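Local coordinates for pyroglutatmate porin OpdO (PDB 2Y0K), which probably forms a channel through the outer membrane of Pseudomonas aeruginosa for small solutes, perhaps including pyroglutamate, at residues R19-N24 and D127-P132; F232-E237 and D245-G250; N344-Y349 and K362-T367. All coordinates share one frame; numbering follows the deposited sequence.

Interaction 1 of 3, residues R19-N24 and D127-P132; sequences RNFYFN and DTRLLP. With C8E ((hydroxyethyloxy)tri(ethyloxy)octane), chain K.
Phe21 lays one face of its ring over the backbone of the 127-132 loop, with the carbonyl carbon C of Arg129 4.3 Å above the ring plane and over its centre. At the root of the same side chain, Phe21 CB meets the methyl CD1 of Leu130 at 3.6 Å. A flat aromatic suits a loop whose peptide offers a broad surface, while the branched leucine reaches back to the strand beside it.

The polar half of the contact belongs to Arg19. Its CG stands beside the backbone N (chi1 -61°) and the chain then runs extended, which carries the guanidinium across to the loop. There it meets Asp127 end-on: Arg19 NH1 reaches Asp127 OD1 at 2.9 Å and Arg19 NH2 reaches Asp127 OD2 at 2.8 Å, one nitrogen for each oxygen. Both oxygens are met on their syn side, and the nearly straight NH2 bond (169°) fits a paired salt bridge, although the two planes are twisted 33° apart. Arg19 NH1 makes a further bond, 2.7 Å long, to Leu130 O, approaching from above the carbonyl plane. Three bonds thus fix the rotation of this buried guanidinium, and Glu17 pairs with its NE, so that carboxylates would balance its charge. Arg129 turns elsewhere, its NE and NH2 paired with Asp93 and Glu38.

On the other side of strand 13-27 Tyr22 packs against a detergent tail, its CE1 3.7 Å from C3 of the C8E molecule. The strand therefore has a lipid-facing side and a lumenal side, and the loop is held on the latter. This is the layout of an OprD-family porin, a β-barrel with a long loop folded inward against the wall; the position of this one is consistent with the loop that narrows the pore in relatives.

Interaction 2 of 3, residues F232-E237 and D245-G250; sequences FARASE and DNRAFG. With C8E ((hydroxyethyloxy)tri(ethyloxy)octane), chain E.
Ala235 O accepts two hydrogen bonds, one from Asn246 N across the strands at 3.1 Å and one from a water at 3.0 Å. Strands 225-237 and 245-257 form an antiparallel β-hairpin in the barrel wall of this OprD-family porin. The return bond of this pair, Ala235 N to Asn246 O, is nearly straight at 170°, and a second pair follows, Ala233 N to Ala248 O and Ala248 N to Ala233 O, both 2.9 Å.

The two faces of the hairpin differ in kind. Ala233, Ala235, Asn246 and Ala248 share one side, where Tyr275 and Pro276 of a loop cover the last three and Ala233 packs on Gln209; the small methyls let the loop lie close, and Asn246 ND2 bonds to Asp273 O. Phe232, Arg234, Arg247 and Phe249 occupy the opposite face, where detergent marks the membrane side. The alkyl tail of C8E runs by both phenylalanines, with its C4 3.5 Å from Phe249 CD1, so the rings provide the apolar surface that a hydrocarbon chain requires.

Farther along this face the two arginines lie side by side and point the same way. Arg234 is extended, with CG anti to the backbone N (chi1 -176°), whereas Arg247 bends at its third torsion. That bend places NH1 of Arg247 over one face of the Arg234 guanidinium, 3.3 Å from CZ, with the planes 60° apart. NH2 of Arg247 instead meets the edge of the Phe232 ring, so it makes no cation-pi stack there. Two like charges so close probably raise the cost of the pairing, and the nearby carboxylate of Asp245 would ease it. The water that bonds to Ala235 O also takes a bond from Arg234 NE at 2.9 Å, near the edge of that guanidinium, and donates to Asp245 OD1.

Interaction 3 of 3, residues N344-Y349 and K362-T367; sequences NTDLGY and KWRNAT. With C8E ((hydroxyethyloxy)tri(ethyloxy)octane), chain J.
Leu347 and Trp363 are joined by two short backbone bonds, Trp363 N to Leu347 O at 2.8 Å and Leu347 N to Trp363 O at 2.9 Å, and a like pair links Thr345 with Asn365. This is the tight part of the contact. The strands draw closest at the non-hydrogen-bonded pair Gly348 and Lys362, where the CA atoms are 4.2 Å apart. Glycine suits that place: having no side chain, it leaves room for Lys362, bent at its last two torsions, to curl over strand 344-349 and bring its NZ to 4.0 Å from Gly348 CA.

Beyond the backbone the grip is looser. On the membrane side Leu347 CD2 only touches the edge of the Trp363 indole, CD2 to CE3 being 4.2 Å, and much of the indole stays exposed. C8E continues this apolar surface. Its first carbons lie by Leu347 CG, and its ether O9 sits over one face of the Tyr349 ring, 3.3 Å from CE1; a broad aromatic there can meet both alkyl and ether parts.

Around Asp346 and Arg364 the other face is polar and holds a water. These two side chains lie side by side, each with CG beside its own backbone N, and their flat groups stand 86° apart. Their salt bridge rests on a weak hydrogen bond, Arg364 NE to Asp346 OD2, 3.4 Å long with an N-H...O angle of 146°. The water supplements it, donating to Asp346 OD1 and taking a weak bond from Arg364 NH2. Arg323 and Arg380 stand near Arg364, and Gln290 of a loop touches it. Membrane-facing apolar groups backed by lumenal charges are characteristic of a porin β-barrel wall, and the gathered arginines are consistent with the basic track that guides anionic solutes in OprD-family channels.

From the N terminus, 19-24 on the first strand meets 127-132 first, so interaction 1 closes a loop of 102 residues and pins an inward loop to the wall. Interaction 2 follows as a local hairpin, with seven residues between its segments, and interaction 3 as another, with twelve. The three come in series; none nests in or crosses another. Interactions 1 and 2 lie on opposite sides of the chain's centre, their own centres about 31 Å apart. Interactions 1 and 3 are neighbours, nearest atoms about 4 Å apart, because strand 376-388 bridges strand 360-370 to strand 13-27 and closes the barrel; its Arg380 approaches both Thr128 and Arg364.

Interaction 1 of 3, residues R19-N24 and D127-P132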
loop_
_atom_site.group_PDB
_atom_site.type_symbol
_atom_site.label_atom_id
_atom_site.label_comp_id
_atom_site.label_asym_id
_atom_site.label_seq_id
_atom_site.Cartn_x
_atom_site.Cartn_y
_atom_site.Cartn_z
ATOM N N ARG A 19 -10.190 -13.975 7.303
ATOM C CA ARG A 19 -8.988 -14.309 6.549
ATOM C C ARG A 19 -8.269 -15.498 7.149
ATOM O O ARG A 19 -7.913 -15.501 8.331
ATOM C CB ARG A 19 -8.016 -13.133 6.511
ATOM C CG ARG A 19 -8.548 -11.894 5.850
ATOM C CD ARG A 19 -7.416 -10.896 5.702
ATOM N NE ARG A 19 -7.842 -9.683 5.026
ATOM C CZ ARG A 19 -7.187 -8.531 5.101
ATOM N NH1 ARG A 19 -6.090 -8.442 5.840
ATOM N NH2 ARG A 19 -7.635 -7.465 4.451
ATOM N N ASN A 20 -8.056 -16.516 6.335
ATOM C CA ASN A 20 -7.162 -17.580 6.726
ATOM C C ASN A 20 -5.906 -17.447 5.866
ATOM O O ASN A 20 -5.984 -17.305 4.649
ATOM C CB ASN A 20 -7.832 -18.940 6.563
ATOM C CG ASN A 20 -7.017 -20.060 7.163
ATOM O OD1 ASN A 20 -6.205 -20.677 6.473
ATOM N ND2 ASN A 20 -7.220 -20.327 8.461
ATOM N N PHE A 21 -4.751 -17.475 6.513
ATOM C CA PHE A 21 -3.533 -17.008 5.891
ATOM C C PHE A 21 -2.344 -17.919 6.185
ATOM O O PHE A 21 -1.960 -18.116 7.341
ATOM C CB PHE A 21 -3.248 -15.583 6.362
ATOM C CG PHE A 21 -1.992 -14.983 5.789
ATOM C CD1 PHE A 21 -1.983 -14.450 4.520
ATOM C CD2 PHE A 21 -0.823 -14.940 6.534
ATOM C CE1 PHE A 21 -0.826 -13.897 3.982
ATOM C CE2 PHE A 21 0.339 -14.381 6.007
ATOM C CZ PHE A 21 0.333 -13.861 4.724
ATOM N N TYR A 22 -1.770 -18.481 5.128
ATOM C CA TYR A 22 -0.554 -19.273 5.247
ATOM C C TYR A 22 0.573 -18.576 4.525
ATOM O O TYR A 22 0.414 -18.105 3.396
ATOM C CB TYR A 22 -0.730 -20.682 4.679
ATOM C CG TYR A 22 0.558 -21.469 4.716
ATOM C CD1 TYR A 22 1.164 -21.789 5.925
ATOM C CD2 TYR A 22 1.179 -21.875 3.550
ATOM C CE1 TYR A 22 2.349 -22.501 5.964
ATOM C CE2 TYR A 22 2.367 -22.594 3.579
ATOM C CZ TYR A 22 2.942 -22.904 4.785
ATOM O OH TYR A 22 4.116 -23.610 4.808
ATOM N N PHE A 23 1.719 -18.531 5.176
ATOM C CA PHE A 23 2.846 -17.778 4.675
ATOM C C PHE A 23 4.133 -18.578 4.860
ATOM O O PHE A 23 4.399 -19.084 5.946
ATOM C CB PHE A 23 2.914 -16.460 5.433
ATOM C CG PHE A 23 4.199 -15.730 5.268
ATOM C CD1 PHE A 23 5.262 -15.980 6.118
ATOM C CD2 PHE A 23 4.344 -14.775 4.273
ATOM C CE1 PHE A 23 6.456 -15.301 5.969
ATOM C CE2 PHE A 23 5.536 -14.085 4.119
ATOM C CZ PHE A 23 6.590 -14.347 4.969
ATOM N N ASN A 24 4.924 -18.683 3.795
ATOM C CA ASN A 24 6.160 -19.468 3.813
ATOM C C ASN A 24 7.366 -18.734 3.230
ATOM O O ASN A 24 7.312 -18.235 2.106
ATOM C CB ASN A 24 5.962 -20.770 3.047
ATOM C CG ASN A 24 7.120 -21.713 3.211
ATOM O OD1 ASN A 24 7.096 -22.592 4.074
ATOM N ND2 ASN A 24 8.150 -21.538 2.394
ATOM N N ASP A 127 -1.620 -3.590 3.716
ATOM C CA ASP A 127 -2.556 -4.649 4.074
ATOM C C ASP A 127 -2.330 -5.896 3.220
ATOM O O ASP A 127 -3.241 -6.344 2.529
ATOM C CB ASP A 127 -4.009 -4.173 3.939
ATOM C CG ASP A 127 -5.015 -5.144 4.588
ATOM O OD1 ASP A 127 -4.603 -5.985 5.428
ATOM O OD2 ASP A 127 -6.221 -5.060 4.267
ATOM N N THR A 128 -1.120 -6.451 3.268
ATOM C CA THR A 128 -0.797 -7.628 2.461
ATOM C C THR A 128 -0.454 -8.833 3.327
ATOM O O THR A 128 0.100 -9.837 2.834
ATOM C CB THR A 128 0.391 -7.379 1.487
ATOM O OG1 THR A 128 1.519 -6.873 2.212
ATOM C CG2 THR A 128 0.012 -6.404 0.373
ATOM N N ARG A 129 -0.755 -8.720 4.619
ATOM C CA ARG A 129 -0.546 -9.818 5.552
ATOM C C ARG A 129 -1.902 -10.287 6.127
ATOM O O ARG A 129 -2.883 -10.350 5.396
ATOM C CB ARG A 129 0.458 -9.422 6.646
ATOM C CG ARG A 129 0.917 -10.601 7.523
ATOM C CD ARG A 129 2.234 -10.324 8.255
ATOM N NE ARG A 129 2.499 -11.337 9.278
ATOM C CZ ARG A 129 3.546 -11.328 10.096
ATOM N NH1 ARG A 129 4.448 -10.355 10.024
ATOM N NH2 ARG A 129 3.690 -12.295 10.992
ATOM N N LEU A 130 -1.971 -10.596 7.416
ATOM C CA LEU A 130 -3.218 -11.107 7.984
ATOM C C LEU A 130 -4.154 -9.961 8.351
ATOM O O LEU A 130 -5.327 -9.944 7.970
ATOM C CB LEU A 130 -2.946 -11.973 9.215
ATOM C CG LEU A 130 -4.195 -12.590 9.874
ATOM C CD1 LEU A 130 -4.804 -13.728 9.040
ATOM C CD2 LEU A 130 -3.869 -13.056 11.295
ATOM N N LEU A 131 -3.601 -9.007 9.093
ATOM C CA LEU A 131 -4.321 -7.838 9.561
ATOM C C LEU A 131 -3.568 -6.589 9.100
ATOM O O LEU A 131 -2.347 -6.610 8.990
ATOM C CB LEU A 131 -4.422 -7.873 11.088
ATOM C CG LEU A 131 -5.122 -9.090 11.702
ATOM C CD1 LEU A 131 -4.952 -9.113 13.221
ATOM C CD2 LEU A 131 -6.606 -9.114 11.324
ATOM N N PRO A 132 -4.300 -5.504 8.824
ATOM C CA PRO A 132 -3.732 -4.272 8.255
ATOM C C PRO A 132 -2.873 -3.444 9.220
ATOM O O PRO A 132 -3.101 -3.435 10.431
ATOM C CB PRO A 132 -4.981 -3.461 7.875
ATOM C CG PRO A 132 -6.072 -4.012 8.766
ATOM C CD PRO A 132 -5.777 -5.459 8.891
HETATM C C1 C8E K . 2.766 -24.735 10.151
HETATM C C2 C8E K . 1.789 -25.754 9.548
HETATM C C3 C8E K . 1.157 -25.117 8.306
HETATM C C4 C8E K . 0.427 -26.115 7.414
HETATM C C5 C8E K . -1.035 -25.714 7.221
HETATM C C6 C8E K . -1.253 -24.917 5.932
HETATM C C7 C8E K . -2.726 -24.957 5.521
HETATM C C8 C8E K . -2.977 -24.209 4.209
HETATM O O9 C8E K . -3.961 -23.211 4.385
HETATM C C10 C8E K . -5.185 -23.535 3.764
#

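Interaction 2 of 3, residues F232-E237 and D245-G250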
loop_
_atom_site.group_PDB
_atom_site.type_symbol
_atom_site.label_atom_id
_atom_site.label_comp_id
_atom_site.label_asym_id
_atom_site.label_seq_id
_atom_site.Cartn_x
_atom_site.Cartn_y
_atom_site.Cartn_z
ATOM N N PHE A 232 8.406 11.248 -9.753
ATOM C CA PHE A 232 9.689 11.765 -9.295
ATOM C C PHE A 232 9.577 12.233 -7.856
ATOM O O PHE A 232 8.687 13.023 -7.524
ATOM C CB PHE A 232 10.172 12.919 -10.164
ATOM C CG PHE A 232 11.570 13.370 -9.832
ATOM C CD1 PHE A 232 12.668 12.610 -10.218
ATOM C CD2 PHE A 232 11.791 14.527 -9.109
ATOM C CE1 PHE A 232 13.959 13.013 -9.909
ATOM C CE2 PHE A 232 13.088 14.937 -8.796
ATOM C CZ PHE A 232 14.168 14.179 -9.196
ATOM N N ALA A 233 10.471 11.736 -7.007
ATOM C CA ALA A 233 10.479 12.108 -5.593
ATOM C C ALA A 233 11.896 12.419 -5.143
ATOM O O ALA A 233 12.846 11.707 -5.491
ATOM C CB ALA A 233 9.887 10.986 -4.732
ATOM N N ARG A 234 12.047 13.481 -4.365
ATOM C CA ARG A 234 13.350 13.791 -3.814
ATOM C C ARG A 234 13.233 13.869 -2.308
ATOM O O ARG A 234 12.276 14.436 -1.799
ATOM C CB ARG A 234 13.875 15.125 -4.366
ATOM C CG ARG A 234 15.300 15.481 -3.897
ATOM C CD ARG A 234 15.688 16.915 -4.277
ATOM N NE ARG A 234 17.119 17.161 -4.120
ATOM C CZ ARG A 234 17.785 18.134 -4.749
ATOM N NH1 ARG A 234 17.141 18.957 -5.569
ATOM N NH2 ARG A 234 19.094 18.286 -4.570
ATOM N N ALA A 235 14.214 13.316 -1.601
ATOM C CA ALA A 235 14.271 13.437 -0.147
ATOM C C ALA A 235 15.613 13.991 0.357
ATOM O O ALA A 235 16.661 13.788 -0.267
ATOM C CB ALA A 235 13.973 12.083 0.510
ATOM N N SER A 236 15.566 14.692 1.488
ATOM C CA SER A 236 16.768 15.078 2.223
ATOM C C SER A 236 16.505 14.900 3.720
ATOM O O SER A 236 15.387 14.575 4.117
ATOM C CB SER A 236 17.156 16.523 1.911
ATOM O OG SER A 236 16.069 17.403 2.172
ATOM N N GLU A 237 17.527 15.111 4.551
ATOM C CA GLU A 237 17.365 14.948 5.993
ATOM C C GLU A 237 16.456 16.022 6.604
ATOM O O GLU A 237 16.206 17.069 5.998
ATOM C CB GLU A 237 18.718 14.959 6.700
ATOM C CG GLU A 237 19.354 16.336 6.825
ATOM C CD GLU A 237 20.038 16.796 5.545
ATOM O OE1 GLU A 237 20.141 16.001 4.579
ATOM O OE2 GLU A 237 20.485 17.962 5.514
ATOM N N ASP A 245 20.478 12.175 1.108
ATOM C CA ASP A 245 20.165 12.596 -0.241
ATOM C C ASP A 245 19.610 11.422 -1.044
ATOM O O ASP A 245 20.280 10.403 -1.216
ATOM C CB ASP A 245 21.421 13.135 -0.917
ATOM C CG ASP A 245 21.239 13.353 -2.413
ATOM O OD1 ASP A 245 20.140 13.788 -2.834
ATOM O OD2 ASP A 245 22.201 13.088 -3.172
ATOM N N ASN A 246 18.387 11.561 -1.537
ATOM C CA ASN A 246 17.836 10.530 -2.409
ATOM C C ASN A 246 16.904 11.080 -3.465
ATOM O O ASN A 246 16.159 12.033 -3.222
ATOM C CB ASN A 246 17.112 9.440 -1.613
ATOM C CG ASN A 246 16.271 8.525 -2.504
ATOM O OD1 ASN A 246 15.081 8.776 -2.741
ATOM N ND2 ASN A 246 16.894 7.471 -3.019
ATOM N N ARG A 247 16.956 10.457 -4.638
ATOM C CA ARG A 247 16.026 10.751 -5.715
ATOM C C ARG A 247 15.511 9.444 -6.317
ATOM O O ARG A 247 16.249 8.456 -6.437
ATOM C CB ARG A 247 16.700 11.624 -6.776
ATOM C CG ARG A 247 17.268 12.909 -6.187
ATOM C CD ARG A 247 18.376 13.488 -7.041
ATOM N NE ARG A 247 17.835 14.169 -8.215
ATOM C CZ ARG A 247 17.792 15.491 -8.366
ATOM N NH1 ARG A 247 18.273 16.283 -7.416
ATOM N NH2 ARG A 247 17.272 16.017 -9.473
ATOM N N ALA A 248 14.239 9.443 -6.694
ATOM C CA ALA A 248 13.638 8.268 -7.296
ATOM C C ALA A 248 12.716 8.651 -8.430
ATOM O O ALA A 248 11.743 9.385 -8.248
ATOM C CB ALA A 248 12.874 7.447 -6.242
ATOM N N PHE A 249 13.027 8.131 -9.604
ATOM C CA PHE A 249 12.221 8.367 -10.781
ATOM C C PHE A 249 11.577 7.054 -11.199
ATOM O O PHE A 249 12.239 6.011 -11.224
ATOM C CB PHE A 249 13.097 8.906 -11.913
ATOM C CG PHE A 249 12.486 8.742 -13.272
ATOM C CD1 PHE A 249 11.348 9.447 -13.623
ATOM C CD2 PHE A 249 13.045 7.879 -14.199
ATOM C CE1 PHE A 249 10.779 9.296 -14.875
ATOM C CE2 PHE A 249 12.472 7.722 -15.453
ATOM C CZ PHE A 249 11.343 8.437 -15.788
ATOM N N GLY A 250 10.292 7.103 -11.522
ATOM C CA GLY A 250 9.598 5.921 -11.984
ATOM C C GLY A 250 8.727 6.194 -13.195
ATOM O O GLY A 250 8.123 7.247 -13.303
HETATM C C1 C8E E . 15.137 11.763 -14.782
HETATM C C2 C8E E . 14.108 12.875 -14.985
HETATM C C3 C8E E . 12.950 12.759 -13.992
HETATM C C4 C8E E . 11.579 12.765 -14.673
HETATM C C5 C8E E . 10.530 13.486 -13.818
HETATM C C6 C8E E . 9.166 13.617 -14.498
HETATM C C7 C8E E . 8.065 13.843 -13.458
HETATM C C8 C8E E . 6.766 14.366 -14.080
HETATM O O9 C8E E . 5.976 15.065 -13.125
HETATM C C10 C8E E . 5.621 16.358 -13.575
HETATM C C11 C8E E . 4.759 17.020 -12.505
HETATM O O12 C8E E . 3.738 17.802 -13.089
HETATM O O HOH W 1 18.387 15.419 -2.161
#

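Interaction 3 of 3, residues N344-Y349 and K362-T367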
loop_
_atom_site.group_PDB
_atom_site.type_symbol
_atom_site.label_atom_id
_atom_site.label_comp_id
_atom_site.label_asym_id
_atom_site.label_seq_id
_atom_site.Cartn_x
_atom_site.Cartn_y
_atom_site.Cartn_z
ATOM N N ASN A 344 7.291 -12.720 -9.570
ATOM C CA ASN A 344 6.046 -12.957 -8.816
ATOM C C ASN A 344 5.001 -13.622 -9.699
ATOM O O ASN A 344 4.874 -13.292 -10.877
ATOM C CB ASN A 344 5.412 -11.654 -8.282
ATOM C CG ASN A 344 6.309 -10.877 -7.335
ATOM O OD1 ASN A 344 7.243 -11.418 -6.739
ATOM N ND2 ASN A 344 6.014 -9.593 -7.184
ATOM N N THR A 345 4.212 -14.513 -9.117
ATOM C CA THR A 345 3.038 -15.038 -9.800
ATOM C C THR A 345 1.838 -15.076 -8.848
ATOM O O THR A 345 1.933 -15.630 -7.747
ATOM C CB THR A 345 3.324 -16.446 -10.367
ATOM O OG1 THR A 345 4.546 -16.408 -11.119
ATOM C CG2 THR A 345 2.193 -16.916 -11.266
ATOM N N ASP A 346 0.731 -14.462 -9.263
ATOM C CA ASP A 346 -0.530 -14.509 -8.510
ATOM C C ASP A 346 -1.579 -15.339 -9.250
ATOM O O ASP A 346 -1.925 -15.057 -10.407
ATOM C CB ASP A 346 -1.109 -13.103 -8.296
ATOM C CG ASP A 346 -0.384 -12.317 -7.226
ATOM O OD1 ASP A 346 0.756 -12.671 -6.862
ATOM O OD2 ASP A 346 -0.959 -11.316 -6.755
ATOM N N LEU A 347 -2.093 -16.354 -8.571
ATOM C CA LEU A 347 -3.192 -17.154 -9.085
ATOM C C LEU A 347 -4.354 -17.075 -8.091
ATOM O O LEU A 347 -4.200 -17.397 -6.911
ATOM C CB LEU A 347 -2.740 -18.603 -9.278
ATOM C CG LEU A 347 -3.752 -19.617 -9.833
ATOM C CD1 LEU A 347 -4.309 -19.172 -11.180
ATOM C CD2 LEU A 347 -3.095 -20.981 -9.967
ATOM N N GLY A 348 -5.518 -16.645 -8.559
ATOM C CA GLY A 348 -6.632 -16.432 -7.656
ATOM C C GLY A 348 -7.994 -16.805 -8.201
ATOM O O GLY A 348 -8.269 -16.668 -9.399
ATOM N N TYR A 349 -8.856 -17.283 -7.309
ATOM C CA TYR A 349 -10.233 -17.576 -7.668
ATOM C C TYR A 349 -11.245 -17.046 -6.653
ATOM O O TYR A 349 -11.109 -17.270 -5.447
ATOM C CB TYR A 349 -10.459 -19.077 -7.855
ATOM C CG TYR A 349 -11.816 -19.336 -8.456
ATOM C CD1 TYR A 349 -12.044 -19.098 -9.805
ATOM C CD2 TYR A 349 -12.883 -19.763 -7.677
ATOM C CE1 TYR A 349 -13.278 -19.305 -10.376
ATOM C CE2 TYR A 349 -14.142 -19.975 -8.242
ATOM C CZ TYR A 349 -14.325 -19.742 -9.594
ATOM O OH TYR A 349 -15.544 -19.946 -10.184
ATOM N N LYS A 362 -6.405 -16.897 -2.939
ATOM C CA LYS A 362 -5.319 -16.340 -3.720
ATOM C C LYS A 362 -3.968 -16.951 -3.325
ATOM O O LYS A 362 -3.635 -17.066 -2.144
ATOM C CB LYS A 362 -5.284 -14.806 -3.631
ATOM C CG LYS A 362 -4.058 -14.217 -4.349
ATOM C CD LYS A 362 -4.242 -12.771 -4.799
ATOM C CE LYS A 362 -4.940 -12.671 -6.150
ATOM N NZ LYS A 362 -6.427 -12.736 -6.027
ATOM N N TRP A 363 -3.212 -17.358 -4.338
ATOM C CA TRP A 363 -1.847 -17.843 -4.165
ATOM C C TRP A 363 -0.875 -16.833 -4.765
ATOM O O TRP A 363 -0.956 -16.517 -5.961
ATOM C CB TRP A 363 -1.680 -19.201 -4.852
ATOM C CG TRP A 363 -0.281 -19.738 -4.835
ATOM C CD1 TRP A 363 0.689 -19.481 -3.911
ATOM C CD2 TRP A 363 0.303 -20.635 -5.788
ATOM N NE1 TRP A 363 1.853 -20.154 -4.237
ATOM C CE2 TRP A 363 1.638 -20.872 -5.382
ATOM C CE3 TRP A 363 -0.168 -21.250 -6.951
ATOM C CZ2 TRP A 363 2.504 -21.699 -6.100
ATOM C CZ3 TRP A 363 0.692 -22.076 -7.663
ATOM C CH2 TRP A 363 2.013 -22.291 -7.234
ATOM N N ARG A 364 0.015 -16.310 -3.924
ATOM C CA ARG A 364 1.096 -15.426 -4.359
ATOM C C ARG A 364 2.468 -16.087 -4.143
ATOM O O ARG A 364 2.869 -16.380 -3.017
ATOM C CB ARG A 364 1.037 -14.080 -3.630
ATOM C CG ARG A 364 -0.325 -13.392 -3.690
ATOM C CD ARG A 364 -0.315 -12.031 -2.992
ATOM N NE ARG A 364 0.492 -11.068 -3.735
ATOM C CZ ARG A 364 1.257 -10.128 -3.173
ATOM N NH1 ARG A 364 1.328 -10.014 -1.844
ATOM N NH2 ARG A 364 1.967 -9.307 -3.942
ATOM N N ASN A 365 3.182 -16.314 -5.236
ATOM C CA ASN A 365 4.489 -16.957 -5.200
ATOM C C ASN A 365 5.573 -16.009 -5.699
ATOM O O ASN A 365 5.466 -15.453 -6.790
ATOM C CB ASN A 365 4.459 -18.213 -6.071
ATOM C CG ASN A 365 5.831 -18.798 -6.311
ATOM O OD1 ASN A 365 6.356 -19.519 -5.474
ATOM N ND2 ASN A 365 6.409 -18.513 -7.472
ATOM N N ALA A 366 6.610 -15.819 -4.896
ATOM C CA ALA A 366 7.713 -14.952 -5.285
ATOM C C ALA A 366 9.071 -15.655 -5.185
ATOM O O ALA A 366 9.285 -16.499 -4.310
ATOM C CB ALA A 366 7.704 -13.691 -4.452
ATOM N N THR A 367 9.965 -15.313 -6.107
ATOM C CA THR A 367 11.345 -15.767 -6.070
ATOM C C THR A 367 12.235 -14.548 -6.186
ATOM O O THR A 367 12.014 -13.700 -7.056
ATOM C CB THR A 367 11.690 -16.685 -7.273
ATOM O OG1 THR A 367 10.805 -17.809 -7.307
ATOM C CG2 THR A 367 13.123 -17.184 -7.170
HETATM C C1 C8E J . -5.483 -20.968 -6.260
HETATM C C2 C8E J . -6.534 -20.785 -7.354
HETATM C C3 C8E J . -6.866 -22.118 -8.026
HETATM C C4 C8E J . -7.982 -21.989 -9.064
HETATM C C5 C8E J . -7.829 -23.042 -10.167
HETATM C C6 C8E J . -8.328 -22.552 -11.528
HETATM C C7 C8E J . -9.761 -23.000 -11.847
HETATM C C8 C8E J . -10.760 -22.587 -10.761
HETATM O O9 C8E J . -11.978 -22.140 -11.338
HETATM C C10 C8E J . -12.988 -23.125 -11.388
HETATM C C11 C8E J . -14.204 -22.571 -12.136
HETATM O O12 C8E J . -15.270 -23.506 -12.127
HETATM C C13 C8E J . -16.330 -23.113 -11.277
HETATM O O HOH W 2 2.793 -11.262 -6.138
#